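Local coordinates for protein carboxyvinyl-carboxyphosphonate phosphorylmutase (Bacillus anthracis, PDB 4IQD) that belongs to the phosphoenolpyruvate phosphomutase family and is built on a TIM-barrel fold, at residues 96-101 and 122-127. Sequence-based numbering, arbitrary orientation.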
loop_
_atom_site.group_PDB
_atom_site.type_symbol
_atom_site.label_atom_id
_atom_site.label_comp_id
_atom_site.label_asym_id
_atom_site.label_seq_id
_atom_site.Cartn_x
_atom_site.Cartn_y
_atom_site.Cartn_z
ATOM N N ILE A 96 -14.594 -7.543 7.751
ATOM C CA ILE A 96 -15.162 -6.356 8.376
ATOM C C ILE A 96 -15.216 -6.451 9.902
ATOM O O ILE A 96 -15.996 -5.750 10.542
ATOM C CB ILE A 96 -16.565 -6.031 7.821
ATOM C CG1 ILE A 96 -17.565 -7.127 8.186
ATOM C CG2 ILE A 96 -16.501 -5.841 6.311
ATOM C CD1 ILE A 96 -19.007 -6.700 8.039
ATOM N N ASP A 97 -14.368 -7.300 10.474
ATOM C CA ASP A 97 -14.342 -7.519 11.922
ATOM C C ASP A 97 -15.729 -7.850 12.470
ATOM O O ASP A 97 -16.305 -8.881 12.132
ATOM C CB ASP A 97 -13.755 -6.307 12.654
ATOM C CG ASP A 97 -12.302 -6.056 12.302
ATOM O OD1 ASP A 97 -11.603 -7.019 11.928
ATOM O OD2 ASP A 97 -11.855 -4.892 12.407
ATOM N N THR A 98 -16.267 -6.965 13.302
ATOM C CA THR A 98 -17.584 -7.177 13.889
ATOM C C THR A 98 -18.633 -6.206 13.344
ATOM O O THR A 98 -19.745 -6.128 13.865
ATOM C CB THR A 98 -17.536 -7.061 15.422
ATOM O OG1 THR A 98 -17.324 -5.694 15.792
ATOM C CG2 THR A 98 -16.408 -7.912 15.983
ATOM N N GLY A 99 -18.277 -5.469 12.296
ATOM C CA GLY A 99 -19.204 -4.542 11.673
ATOM C C GLY A 99 -18.992 -3.107 12.109
ATOM O O GLY A 99 -19.776 -2.225 11.764
ATOM N N PHE A 100 -17.927 -2.887 12.876
ATOM C CA PHE A 100 -17.522 -1.553 13.313
ATOM C C PHE A 100 -18.602 -0.845 14.115
ATOM O O PHE A 100 -18.910 0.318 13.871
ATOM C CB PHE A 100 -17.091 -0.699 12.119
ATOM C CG PHE A 100 -16.143 -1.398 11.193
ATOM C CD1 PHE A 100 -14.793 -1.470 11.489
ATOM C CD2 PHE A 100 -16.603 -1.992 10.030
ATOM C CE1 PHE A 100 -13.917 -2.120 10.645
ATOM C CE2 PHE A 100 -15.734 -2.643 9.180
ATOM C CZ PHE A 100 -14.387 -2.707 9.487
ATOM N N GLY A 101 -19.169 -1.556 15.082
ATOM C CA GLY A 101 -20.180 -0.981 15.945
ATOM C C GLY A 101 -21.390 -1.879 16.087
ATOM O O GLY A 101 -21.275 -3.104 16.063
ATOM N N GLN A 122 -16.703 -10.732 5.726
ATOM C CA GLN A 122 -16.487 -11.643 6.839
ATOM C C GLN A 122 -16.707 -10.928 8.156
ATOM O O GLN A 122 -16.010 -9.968 8.474
ATOM C CB GLN A 122 -15.074 -12.210 6.807
ATOM C CG GLN A 122 -14.674 -12.905 8.094
ATOM C CD GLN A 122 -13.173 -13.025 8.249
ATOM O OE1 GLN A 122 -12.477 -13.475 7.341
ATOM N NE2 GLN A 122 -12.665 -12.616 9.404
ATOM N N ILE A 123 -17.678 -11.410 8.921
ATOM C CA ILE A 123 -18.005 -10.821 10.209
ATOM C C ILE A 123 -17.813 -11.874 11.297
ATOM O O ILE A 123 -18.051 -13.059 11.068
ATOM C CB ILE A 123 -19.447 -10.266 10.213
ATOM C CG1 ILE A 123 -19.728 -9.462 11.481
ATOM C CG2 ILE A 123 -20.466 -11.380 10.051
ATOM C CD1 ILE A 123 -21.143 -8.943 11.546
ATOM N N GLU A 124 -17.364 -11.443 12.473
ATOM C CA GLU A 124 -16.983 -12.375 13.530
ATOM C C GLU A 124 -17.740 -12.159 14.837
ATOM O O GLU A 124 -18.292 -11.085 15.079
ATOM C CB GLU A 124 -15.477 -12.295 13.784
ATOM C CG GLU A 124 -15.006 -10.974 14.362
ATOM C CD GLU A 124 -13.499 -10.808 14.275
ATOM O OE1 GLU A 124 -12.917 -10.139 15.155
ATOM O OE2 GLU A 124 -12.895 -11.342 13.323
ATOM N N ASP A 125 -17.753 -13.193 15.676
ATOM C CA ASP A 125 -18.444 -13.137 16.963
ATOM C C ASP A 125 -17.536 -12.716 18.116
ATOM O O ASP A 125 -17.928 -12.787 19.277
ATOM C CB ASP A 125 -19.138 -14.466 17.288
ATOM C CG ASP A 125 -18.188 -15.657 17.288
ATOM O OD1 ASP A 125 -16.968 -15.469 17.108
ATOM O OD2 ASP A 125 -18.674 -16.792 17.480
ATOM N N GLN A 126 -16.325 -12.279 17.792
ATOM C CA GLN A 126 -15.436 -11.722 18.797
ATOM C C GLN A 126 -16.091 -10.492 19.392
ATOM O O GLN A 126 -16.875 -9.818 18.728
ATOM C CB GLN A 126 -14.087 -11.352 18.183
ATOM C CG GLN A 126 -13.072 -12.480 18.175
ATOM C CD GLN A 126 -12.143 -12.433 19.373
ATOM O OE1 GLN A 126 -12.156 -11.473 20.145
ATOM N NE2 GLN A 126 -11.327 -13.468 19.531
ATOM N N GLN A 127 -15.784 -10.207 20.650
ATOM C CA GLN A 127 -16.372 -9.057 21.315
ATOM C C GLN A 127 -15.380 -7.906 21.294
ATOM O O GLN A 127 -14.273 -8.020 21.813
ATOM C CB GLN A 127 -16.778 -9.415 22.745
ATOM C CG GLN A 127 -17.847 -8.512 23.333
ATOM C CD GLN A 127 -17.266 -7.381 24.147
ATOM O OE1 GLN A 127 -16.908 -7.563 25.310
ATOM N NE2 GLN A 127 -17.167 -6.203 23.542
#
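Asp97 O receives the backbone N-H of Glu124 N at 2.8 Å, and one step back Ile96 N gives its hydrogen to Gln122 O at 2.9 Å. Asp97 O also takes a CA-H...O contact from Ile123 CA at 3.2 Å, so two donors from consecutive residues converge on it. The side chain of Ile123 runs along the loop from there. Ile123 CB faces Asp97 O and Ile96 CG1; Ile123 CG1, anti to the backbone N (chi1 -171°), comes within 3.5 Å of Asp97 O; and Ile123 CD1 ends 3.9 Å from Thr98 O, a carbonyl hydrogen-bonded to Lys149 of helix 143-156. Glu124 CG lies 3.3 Å from Asp97 O, CD stays beside that carbonyl, and the two like-charged carboxylates approach without touching. Thr98 CG2 touches Glu124 CG at 3.7 Å and reaches Gln126 O at 3.4 Å. Regular parallel pairing with strand 120-124 reaches Ile96 N, then slips by one residue: a type II' turn from Ile96 to Gly99 ties Ile96 O to Gly99 N, and Asp97 O takes its place. Gln122, bonded to Tyr54, and Asp95, bonded to Asp97 N, link this strand-end turn to the TIM-barrel pocket where Tyr54 and Asp95 line a pyruvic acid.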